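Local atomic coordinates of TssK (Serratia sp. FS14, PDB entry 5Y0E), a protein that serves as a trimeric baseplate component of the bacterial type VI secretion system, probably linking the tail baseplate to the membrane complex. Residues G40-L48 with Q186-Q194; L262-L273 with F298-L309. All coordinates share one frame; numbering follows the deposited sequence.

Contact 1: G40-L48 with Q186-Q194; sequences GCFWGFLTL and QIPPMLNCQ
L191 lays its isobutyl group over the backbone between C41 and G44: CD1 rests on F42 O at 3.5 Å, and CD2 reaches the carbonyls of C41 and W43. The backbones there are joined by a single parallel beta bridge, F45 with M190, which pairs one outer strand of the sheet 44-50, 62-68, 74-78 with the loop ahead of helix 197-222. F45 N donates to P189 O (2.8 Å, 163°), and L191 N donates to F45 O. G44 brings its CA to 3.2 Å from P189 O, a close approach open to a residue without a side chain. The M190 chain, bent at chi2 (-52°) and chi3 (-73°), folds its sulfur back until SD lies 3.8 Å from F45 CB. The F45 ring crosses P188 at about a right angle and carries L48 CD2 over the centre of one face; that methyl also meets P188 CG at 3.8 Å. A37 and H38 of a second subunit cover L46 and L191. N192 OD1 closes an Asx turn with Q194 N and also takes L257 N, while a water accepts from N192 ND2 (2.9 Å) and donates to L46 O (3.2 Å).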
loop_
_atom_site.group_PDB
_atom_site.type_symbol
_atom_site.label_atom_id
_atom_site.label_comp_id
_atom_site.label_asym_id
_atom_site.label_seq_id
_atom_site.Cartn_x
_atom_site.Cartn_y
_atom_site.Cartn_z
ATOM N N GLY A 40 -6.403 -12.854 6.618
ATOM C CA GLY A 40 -5.312 -13.787 6.499
ATOM C C GLY A 40 -4.155 -13.366 7.385
ATOM O O GLY A 40 -3.974 -12.189 7.700
ATOM N N CYS A 41 -3.366 -14.349 7.792
ATOM C CA CYS A 41 -2.186 -14.109 8.621
ATOM C C CYS A 41 -2.585 -13.412 9.910
ATOM O O CYS A 41 -1.986 -12.417 10.312
ATOM C CB CYS A 41 -1.125 -13.303 7.866
ATOM S SG CYS A 41 -0.635 -13.994 6.289
ATOM N N PHE A 42 -3.608 -13.961 10.559
ATOM C CA PHE A 42 -4.263 -13.338 11.700
ATOM C C PHE A 42 -3.544 -13.564 13.020
ATOM O O PHE A 42 -3.882 -12.900 13.998
ATOM C CB PHE A 42 -5.684 -13.857 11.813
ATOM C CG PHE A 42 -5.774 -15.344 11.925
ATOM C CD1 PHE A 42 -5.572 -15.975 13.127
ATOM C CD2 PHE A 42 -6.073 -16.109 10.832
ATOM C CE1 PHE A 42 -5.649 -17.320 13.230
ATOM C CE2 PHE A 42 -6.152 -17.469 10.943
ATOM C CZ PHE A 42 -5.943 -18.068 12.139
ATOM N N TRP A 43 -2.582 -14.479 13.071
ATOM C CA TRP A 43 -1.835 -14.796 14.272
ATOM C C TRP A 43 -0.530 -14.024 14.302
ATOM O O TRP A 43 -0.007 -13.632 13.266
ATOM C CB TRP A 43 -1.544 -16.287 14.337
ATOM C CG TRP A 43 -0.691 -16.743 13.223
ATOM C CD1 TRP A 43 0.656 -16.919 13.241
ATOM C CD2 TRP A 43 -1.117 -17.058 11.902
ATOM N NE1 TRP A 43 1.091 -17.337 12.021
ATOM C CE2 TRP A 43 0.022 -17.439 11.181
ATOM C CE3 TRP A 43 -2.356 -17.064 11.260
ATOM C CZ2 TRP A 43 -0.037 -17.825 9.853
ATOM C CZ3 TRP A 43 -2.418 -17.438 9.954
ATOM C CH2 TRP A 43 -1.265 -17.815 9.254
ATOM N N GLY A 44 -0.015 -13.802 15.489
ATOM C CA GLY A 44 1.291 -13.217 15.660
ATOM C C GLY A 44 1.290 -12.310 16.855
ATOM O O GLY A 44 0.330 -12.265 17.610
ATOM N N PHE A 45 2.363 -11.557 17.013
ATOM C CA PHE A 45 2.508 -10.606 18.103
ATOM C C PHE A 45 2.158 -9.207 17.646
ATOM O O PHE A 45 2.533 -8.785 16.555
ATOM C CB PHE A 45 3.934 -10.586 18.660
ATOM C CG PHE A 45 4.284 -11.802 19.407
ATOM C CD1 PHE A 45 3.925 -11.936 20.727
ATOM C CD2 PHE A 45 4.942 -12.833 18.792
ATOM C CE1 PHE A 45 4.215 -13.066 21.413
ATOM C CE2 PHE A 45 5.237 -13.972 19.479
ATOM C CZ PHE A 45 4.868 -14.087 20.793
ATOM N N LEU A 46 1.439 -8.499 18.501
ATOM C CA LEU A 46 1.365 -7.054 18.447
ATOM C C LEU A 46 2.494 -6.417 19.212
ATOM O O LEU A 46 3.002 -5.378 18.812
ATOM C CB LEU A 46 0.057 -6.565 19.047
ATOM C CG LEU A 46 -1.154 -6.793 18.196
ATOM C CD1 LEU A 46 -2.321 -6.741 19.101
ATOM C CD2 LEU A 46 -1.204 -5.699 17.166
ATOM N N THR A 47 2.841 -7.003 20.341
ATOM C CA THR A 47 3.872 -6.495 21.215
ATOM C C THR A 47 4.631 -7.679 21.782
ATOM O O THR A 47 4.081 -8.768 21.944
ATOM C CB THR A 47 3.294 -5.638 22.346
ATOM O OG1 THR A 47 2.289 -6.368 23.051
ATOM C CG2 THR A 47 2.693 -4.393 21.798
ATOM N N LEU A 48 5.906 -7.457 22.063
ATOM C CA LEU A 48 6.780 -8.520 22.541
ATOM C C LEU A 48 7.931 -7.849 23.256
ATOM O O LEU A 48 8.667 -7.082 22.639
ATOM C CB LEU A 48 7.285 -9.380 21.388
ATOM C CG LEU A 48 8.067 -10.623 21.731
ATOM C CD1 LEU A 48 7.425 -11.298 22.890
ATOM C CD2 LEU A 48 8.049 -11.544 20.581
ATOM N N GLN A 186 16.297 -12.752 13.647
ATOM C CA GLN A 186 15.035 -13.442 13.468
ATOM C C GLN A 186 13.885 -12.552 13.909
ATOM O O GLN A 186 13.987 -11.819 14.893
ATOM C CB GLN A 186 15.026 -14.757 14.231
ATOM C CG GLN A 186 16.033 -15.751 13.689
ATOM C CD GLN A 186 16.193 -15.688 12.171
ATOM O OE1 GLN A 186 15.412 -16.280 11.429
ATOM N NE2 GLN A 186 17.226 -14.981 11.706
ATOM N N ILE A 187 12.809 -12.588 13.138
ATOM C CA ILE A 187 11.650 -11.739 13.351
ATOM C C ILE A 187 10.470 -12.633 13.693
ATOM O O ILE A 187 10.111 -13.507 12.908
ATOM C CB ILE A 187 11.328 -10.881 12.118
ATOM C CG1 ILE A 187 12.487 -9.948 11.824
ATOM C CG2 ILE A 187 10.062 -10.110 12.346
ATOM C CD1 ILE A 187 12.488 -9.427 10.435
ATOM N N PRO A 188 9.831 -12.442 14.831
ATOM C CA PRO A 188 8.644 -13.226 15.165
ATOM C C PRO A 188 7.512 -12.937 14.199
ATOM O O PRO A 188 7.499 -11.893 13.535
ATOM C CB PRO A 188 8.296 -12.748 16.578
ATOM C CG PRO A 188 9.502 -12.065 17.068
ATOM C CD PRO A 188 10.206 -11.503 15.889
ATOM N N PRO A 189 6.548 -13.840 14.071
ATOM C CA PRO A 189 5.321 -13.491 13.351
ATOM C C PRO A 189 4.671 -12.298 14.025
ATOM O O PRO A 189 4.372 -12.327 15.212
ATOM C CB PRO A 189 4.477 -14.758 13.468
ATOM C CG PRO A 189 5.012 -15.454 14.659
ATOM C CD PRO A 189 6.474 -15.186 14.644
ATOM N N MET A 190 4.508 -11.227 13.269
ATOM C CA MET A 190 4.160 -9.927 13.810
ATOM C C MET A 190 2.843 -9.464 13.228
ATOM O O MET A 190 2.601 -9.613 12.034
ATOM C CB MET A 190 5.224 -8.894 13.502
ATOM C CG MET A 190 6.517 -9.079 14.252
ATOM S SD MET A 190 6.295 -9.234 16.000
ATOM C CE MET A 190 5.905 -7.561 16.400
ATOM N N LEU A 191 1.982 -8.919 14.075
ATOM C CA LEU A 191 0.764 -8.313 13.568
ATOM C C LEU A 191 0.909 -6.829 13.325
ATOM O O LEU A 191 0.136 -6.273 12.561
ATOM C CB LEU A 191 -0.409 -8.562 14.516
ATOM C CG LEU A 191 -0.858 -10.006 14.417
ATOM C CD1 LEU A 191 -1.966 -10.302 15.367
ATOM C CD2 LEU A 191 -1.261 -10.343 13.016
ATOM N N ASN A 192 1.890 -6.180 13.924
ATOM C CA ASN A 192 2.158 -4.787 13.644
ATOM C C ASN A 192 3.646 -4.617 13.401
ATOM O O ASN A 192 4.457 -4.938 14.265
ATOM C CB ASN A 192 1.693 -3.919 14.799
ATOM C CG ASN A 192 1.853 -2.456 14.520
ATOM O OD1 ASN A 192 2.050 -2.053 13.403
ATOM N ND2 ASN A 192 1.783 -1.660 15.549
ATOM N N CYS A 193 3.997 -4.084 12.242
ATOM C CA CYS A 193 5.388 -3.789 11.966
ATOM C C CYS A 193 6.009 -2.952 13.063
ATOM O O CYS A 193 7.197 -3.089 13.353
ATOM C CB CYS A 193 5.525 -3.070 10.622
ATOM S SG CYS A 193 5.283 -4.112 9.185
ATOM N N GLN A 194 5.232 -2.097 13.697
ATOM C CA GLN A 194 5.817 -1.238 14.708
ATOM C C GLN A 194 6.100 -1.956 16.013
ATOM O O GLN A 194 6.720 -1.368 16.891
ATOM C CB GLN A 194 4.911 -0.045 14.938
ATOM C CG GLN A 194 4.728 0.798 13.698
ATOM C CD GLN A 194 5.937 1.654 13.390
ATOM O OE1 GLN A 194 6.497 2.277 14.276
ATOM N NE2 GLN A 194 6.337 1.697 12.130
HETATM O O HOH W 1 1.565 -2.569 18.311
#

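Contact 2: L262-L273 with F298-L309; sequences LFADWLQFATEL and FGKLMLLLRQGL
L301 is the central knob here, its side chain seated among F263, W266, L267 and A270 of helix 262-273. The helices run in broadly the same direction, crossing at 40° with axes 9.3 Å apart at their closest, and they pack knobs-into-holes within the helical part of the subunit. The two methyls of L301 divide the work: CD2 stands over one face of the F263 ring, 3.7 Å from the centroid in a CH-pi contact, and also touches W266 CB, whereas CD1 turns to L267 CD1 at 3.9 Å and to A270 CB.

F298 meets two other aromatics, one at a face and one at its edge. F263 directs its edge at one face of F298 in a T-shaped pair, centroids 5.3 Å apart and planes at 83°, while W266 CE3 lies at the F298 edge, 3.9 Å from F298 CE1. F263 has CG anti to the backbone N (chi1 -174°), which brings its ring edge-on to F298. W266 is in turn a knob among F298, L301, M302 and L305, and M302 SD approaches its CZ3 at 3.8 Å, an oblique Met-aromatic contact.

One turn after L301, L305 fits among W266, F269, A270 and L273. Its CD2 lies over a face of F269, 4.1 Å from the ring centroid, and near A270, whose CB touches both L301 CD1 and L305 CD2. L273 CD2 then rests 3.8 Å from G308 CA, backbone meeting methyl directly. Helix 197-222 covers W266, F269, M302 and L309 from its own side, and H244 stacks on F269. The polar ends of T271 and E272 instead face a third subunit, where E272 forms a salt bridge with R243 of that subunit. The interface between the two helices is therefore apolar and aromatic, held by shape and dispersion rather than by polar bonds.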
loop_
_atom_site.group_PDB
_atom_site.type_symbol
_atom_site.label_atom_id
_atom_site.label_comp_id
_atom_site.label_asym_id
_atom_site.label_seq_id
_atom_site.Cartn_x
_atom_site.Cartn_y
_atom_site.Cartn_z
ATOM N N LEU A 262 2.867 -4.483 3.896
ATOM C CA LEU A 262 4.116 -3.845 3.531
ATOM C C LEU A 262 4.894 -4.674 2.519
ATOM O O LEU A 262 5.528 -4.127 1.614
ATOM C CB LEU A 262 4.937 -3.623 4.777
ATOM C CG LEU A 262 6.250 -2.910 4.569
ATOM C CD1 LEU A 262 6.058 -1.455 4.240
ATOM C CD2 LEU A 262 7.010 -3.072 5.826
ATOM N N PHE A 263 4.854 -5.991 2.664
ATOM C CA PHE A 263 5.606 -6.855 1.783
ATOM C C PHE A 263 5.081 -6.753 0.365
ATOM O O PHE A 263 5.854 -6.612 -0.588
ATOM C CB PHE A 263 5.526 -8.281 2.302
ATOM C CG PHE A 263 6.366 -9.244 1.559
ATOM C CD1 PHE A 263 5.912 -9.821 0.388
ATOM C CD2 PHE A 263 7.612 -9.607 2.043
ATOM C CE1 PHE A 263 6.694 -10.723 -0.305
ATOM C CE2 PHE A 263 8.393 -10.517 1.362
ATOM C CZ PHE A 263 7.936 -11.069 0.191
ATOM N N ALA A 264 3.761 -6.829 0.211
ATOM C CA ALA A 264 3.165 -6.767 -1.112
ATOM C C ALA A 264 3.549 -5.490 -1.842
ATOM O O ALA A 264 3.759 -5.501 -3.052
ATOM C CB ALA A 264 1.657 -6.883 -0.992
ATOM N N ASP A 265 3.656 -4.383 -1.131
ATOM C CA ASP A 265 4.094 -3.173 -1.799
ATOM C C ASP A 265 5.555 -3.276 -2.223
ATOM O O ASP A 265 5.913 -2.881 -3.328
ATOM C CB ASP A 265 3.876 -1.960 -0.894
ATOM C CG ASP A 265 2.435 -1.499 -0.844
ATOM O OD1 ASP A 265 1.576 -1.999 -1.590
ATOM O OD2 ASP A 265 2.148 -0.600 -0.048
ATOM N N TRP A 266 6.411 -3.799 -1.356
ATOM C CA TRP A 266 7.831 -3.808 -1.638
ATOM C C TRP A 266 8.181 -4.827 -2.719
ATOM O O TRP A 266 9.078 -4.592 -3.525
ATOM C CB TRP A 266 8.589 -4.066 -0.338
ATOM C CG TRP A 266 8.573 -2.891 0.564
ATOM C CD1 TRP A 266 7.871 -1.765 0.392
ATOM C CD2 TRP A 266 9.324 -2.710 1.762
ATOM N NE1 TRP A 266 8.125 -0.891 1.395
ATOM C CE2 TRP A 266 9.016 -1.450 2.253
ATOM C CE3 TRP A 266 10.241 -3.482 2.449
ATOM C CZ2 TRP A 266 9.585 -0.941 3.404
ATOM C CZ3 TRP A 266 10.786 -2.979 3.609
ATOM C CH2 TRP A 266 10.462 -1.725 4.070
ATOM N N LEU A 267 7.453 -5.931 -2.780
ATOM C CA LEU A 267 7.675 -6.897 -3.836
ATOM C C LEU A 267 7.417 -6.291 -5.202
ATOM O O LEU A 267 8.197 -6.486 -6.136
ATOM C CB LEU A 267 6.783 -8.098 -3.614
ATOM C CG LEU A 267 6.778 -9.167 -4.683
ATOM C CD1 LEU A 267 8.167 -9.762 -4.847
ATOM C CD2 LEU A 267 5.797 -10.225 -4.286
ATOM N N GLN A 268 6.326 -5.542 -5.333
ATOM C CA GLN A 268 6.034 -4.886 -6.593
ATOM C C GLN A 268 7.094 -3.855 -6.918
ATOM O O GLN A 268 7.547 -3.765 -8.057
ATOM C CB GLN A 268 4.657 -4.240 -6.538
ATOM C CG GLN A 268 3.497 -5.204 -6.550
ATOM C CD GLN A 268 2.179 -4.524 -6.181
ATOM O OE1 GLN A 268 1.618 -3.771 -6.953
ATOM N NE2 GLN A 268 1.707 -4.782 -4.992
ATOM N N PHE A 269 7.482 -3.061 -5.935
ATOM C CA PHE A 269 8.609 -2.173 -6.106
ATOM C C PHE A 269 9.802 -2.931 -6.693
ATOM O O PHE A 269 10.385 -2.514 -7.687
ATOM C CB PHE A 269 8.928 -1.549 -4.754
ATOM C CG PHE A 269 9.891 -0.406 -4.805
ATOM C CD1 PHE A 269 10.281 0.142 -5.993
ATOM C CD2 PHE A 269 10.414 0.106 -3.642
ATOM C CE1 PHE A 269 11.148 1.166 -6.021
ATOM C CE2 PHE A 269 11.285 1.125 -3.668
ATOM C CZ PHE A 269 11.661 1.657 -4.863
ATOM N N ALA A 270 10.136 -4.081 -6.123
ATOM C CA ALA A 270 11.300 -4.812 -6.593
ATOM C C ALA A 270 11.105 -5.296 -8.020
ATOM O O ALA A 270 11.963 -5.081 -8.881
ATOM C CB ALA A 270 11.601 -5.981 -5.665
ATOM N N THR A 271 9.979 -5.932 -8.303
ATOM C CA THR A 271 9.840 -6.495 -9.631
ATOM C C THR A 271 9.758 -5.423 -10.705
ATOM O O THR A 271 10.172 -5.668 -11.834
ATOM C CB THR A 271 8.641 -7.426 -9.699
ATOM O OG1 THR A 271 7.427 -6.691 -9.568
ATOM C CG2 THR A 271 8.753 -8.476 -8.634
ATOM N N GLU A 272 9.256 -4.232 -10.392
ATOM C CA GLU A 272 9.337 -3.166 -11.384
ATOM C C GLU A 272 10.758 -2.612 -11.489
ATOM O O GLU A 272 11.171 -2.160 -12.550
ATOM C CB GLU A 272 8.340 -2.048 -11.062
ATOM C CG GLU A 272 8.149 -1.017 -12.167
ATOM C CD GLU A 272 7.079 0.044 -11.861
ATOM O OE1 GLU A 272 7.188 1.154 -12.392
ATOM O OE2 GLU A 272 6.118 -0.220 -11.110
ATOM N N LEU A 273 11.511 -2.648 -10.405
ATOM C CA LEU A 273 12.884 -2.169 -10.433
ATOM C C LEU A 273 13.778 -3.042 -11.322
ATOM O O LEU A 273 14.674 -2.530 -11.986
ATOM C CB LEU A 273 13.389 -2.098 -8.998
ATOM C CG LEU A 273 14.610 -1.293 -8.611
ATOM C CD1 LEU A 273 14.517 0.038 -9.209
ATOM C CD2 LEU A 273 14.690 -1.207 -7.112
ATOM N N PHE A 298 11.654 -10.982 3.928
ATOM C CA PHE A 298 12.025 -9.579 3.826
ATOM C C PHE A 298 13.495 -9.428 3.492
ATOM O O PHE A 298 13.885 -8.488 2.789
ATOM C CB PHE A 298 11.704 -8.823 5.115
ATOM C CG PHE A 298 10.339 -8.214 5.127
ATOM C CD1 PHE A 298 10.133 -6.942 4.632
ATOM C CD2 PHE A 298 9.266 -8.922 5.612
ATOM C CE1 PHE A 298 8.873 -6.390 4.618
ATOM C CE2 PHE A 298 8.010 -8.383 5.606
ATOM C CZ PHE A 298 7.801 -7.116 5.109
ATOM N N GLY A 299 14.321 -10.340 3.989
ATOM C CA GLY A 299 15.734 -10.262 3.695
ATOM C C GLY A 299 16.000 -10.291 2.212
ATOM O O GLY A 299 16.781 -9.504 1.703
ATOM N N LYS A 300 15.316 -11.164 1.499
ATOM C CA LYS A 300 15.516 -11.225 0.067
ATOM C C LYS A 300 15.024 -9.964 -0.601
ATOM O O LYS A 300 15.647 -9.475 -1.540
ATOM C CB LYS A 300 14.809 -12.447 -0.503
ATOM C CG LYS A 300 15.019 -13.648 0.326
ATOM C CD LYS A 300 15.265 -14.884 -0.492
ATOM C CE LYS A 300 13.999 -15.425 -1.090
ATOM N NZ LYS A 300 14.082 -16.910 -1.181
ATOM N N LEU A 301 13.916 -9.417 -0.120
ATOM C CA LEU A 301 13.354 -8.218 -0.723
ATOM C C LEU A 301 14.255 -7.013 -0.491
ATOM O O LEU A 301 14.517 -6.239 -1.416
ATOM C CB LEU A 301 11.953 -7.987 -0.158
ATOM C CG LEU A 301 10.828 -7.483 -1.056
ATOM C CD1 LEU A 301 10.813 -8.296 -2.324
ATOM C CD2 LEU A 301 9.493 -7.609 -0.352
ATOM N N MET A 302 14.747 -6.848 0.729
ATOM C CA MET A 302 15.605 -5.711 1.007
ATOM C C MET A 302 16.846 -5.752 0.137
ATOM O O MET A 302 17.343 -4.709 -0.309
ATOM C CB MET A 302 15.983 -5.697 2.482
ATOM C CG MET A 302 14.899 -5.173 3.399
ATOM S SD MET A 302 14.478 -3.457 3.051
ATOM C CE MET A 302 15.993 -2.583 3.373
ATOM N N LEU A 303 17.350 -6.951 -0.128
ATOM C CA LEU A 303 18.506 -7.098 -0.996
ATOM C C LEU A 303 18.205 -6.563 -2.377
ATOM O O LEU A 303 18.915 -5.698 -2.889
ATOM C CB LEU A 303 18.907 -8.564 -1.069
ATOM C CG LEU A 303 20.271 -9.023 -0.594
ATOM C CD1 LEU A 303 20.407 -10.449 -0.858
ATOM C CD2 LEU A 303 21.370 -8.299 -1.261
ATOM N N LEU A 304 17.152 -7.080 -3.001
ATOM C CA LEU A 304 16.777 -6.601 -4.319
ATOM C C LEU A 304 16.645 -5.084 -4.359
ATOM O O LEU A 304 17.041 -4.447 -5.334
ATOM C CB LEU A 304 15.476 -7.257 -4.750
ATOM C CG LEU A 304 15.538 -8.781 -4.907
ATOM C CD1 LEU A 304 14.141 -9.295 -5.031
ATOM C CD2 LEU A 304 16.347 -9.207 -6.128
ATOM N N LEU A 305 16.088 -4.484 -3.317
ATOM C CA LEU A 305 15.878 -3.051 -3.378
ATOM C C LEU A 305 17.188 -2.316 -3.232
ATOM O O LEU A 305 17.416 -1.312 -3.909
ATOM C CB LEU A 305 14.890 -2.625 -2.314
ATOM C CG LEU A 305 13.528 -3.269 -2.522
ATOM C CD1 LEU A 305 12.635 -3.091 -1.299
ATOM C CD2 LEU A 305 12.886 -2.682 -3.764
ATOM N N ARG A 306 18.082 -2.819 -2.385
ATOM C CA ARG A 306 19.386 -2.184 -2.278
ATOM C C ARG A 306 20.177 -2.332 -3.569
ATOM O O ARG A 306 20.845 -1.389 -3.999
ATOM C CB ARG A 306 20.145 -2.737 -1.078
ATOM C CG ARG A 306 19.450 -2.402 0.248
ATOM C CD ARG A 306 20.136 -2.965 1.467
ATOM N NE ARG A 306 20.456 -1.900 2.410
ATOM C CZ ARG A 306 19.956 -1.790 3.637
ATOM N NH1 ARG A 306 19.105 -2.693 4.105
ATOM N NH2 ARG A 306 20.325 -0.772 4.404
ATOM N N GLN A 307 20.089 -3.481 -4.232
ATOM C CA GLN A 307 20.801 -3.620 -5.487
ATOM C C GLN A 307 20.291 -2.632 -6.512
ATOM O O GLN A 307 21.076 -2.047 -7.261
ATOM C CB GLN A 307 20.681 -5.039 -6.020
ATOM C CG GLN A 307 21.412 -6.018 -5.161
ATOM C CD GLN A 307 21.195 -7.456 -5.585
ATOM O OE1 GLN A 307 20.572 -7.739 -6.619
ATOM N NE2 GLN A 307 21.730 -8.381 -4.792
ATOM N N GLY A 308 18.974 -2.440 -6.570
ATOM C CA GLY A 308 18.415 -1.569 -7.574
ATOM C C GLY A 308 18.658 -0.108 -7.315
ATOM O O GLY A 308 18.634 0.684 -8.252
ATOM N N LEU A 309 18.911 0.263 -6.067
ATOM C CA LEU A 309 19.032 1.655 -5.689
ATOM C C LEU A 309 20.437 2.082 -5.310
ATOM O O LEU A 309 20.704 3.275 -5.272
ATOM C CB LEU A 309 18.087 1.952 -4.521
ATOM C CG LEU A 309 16.616 1.687 -4.843
ATOM C CD1 LEU A 309 15.701 1.644 -3.627
ATOM C CD2 LEU A 309 16.140 2.716 -5.837
#

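From the N terminus, helix 17-37 leads through a short loop into strand 44-50, and contact 1 spans that loop and the start of the strand. The chain then builds the beta-rich region, 137 residues without a helix, and returns at 186-194 to close that long loop. Immediately afterwards helices 197-222 and 229-253 carry it into the helical region, where contact 2 joins 259-273 to 294-309 across a much shorter loop of 24 residues. The contacts lie in series, neither nested nor crossed. They nevertheless meet, C193 SG packing on L262 CD2 at 3.9 Å, so the seam where sheet gives way to helices adjoins the helix pair. A second subunit borders contact 1 and a third borders contact 2, placing both near trimer interfaces.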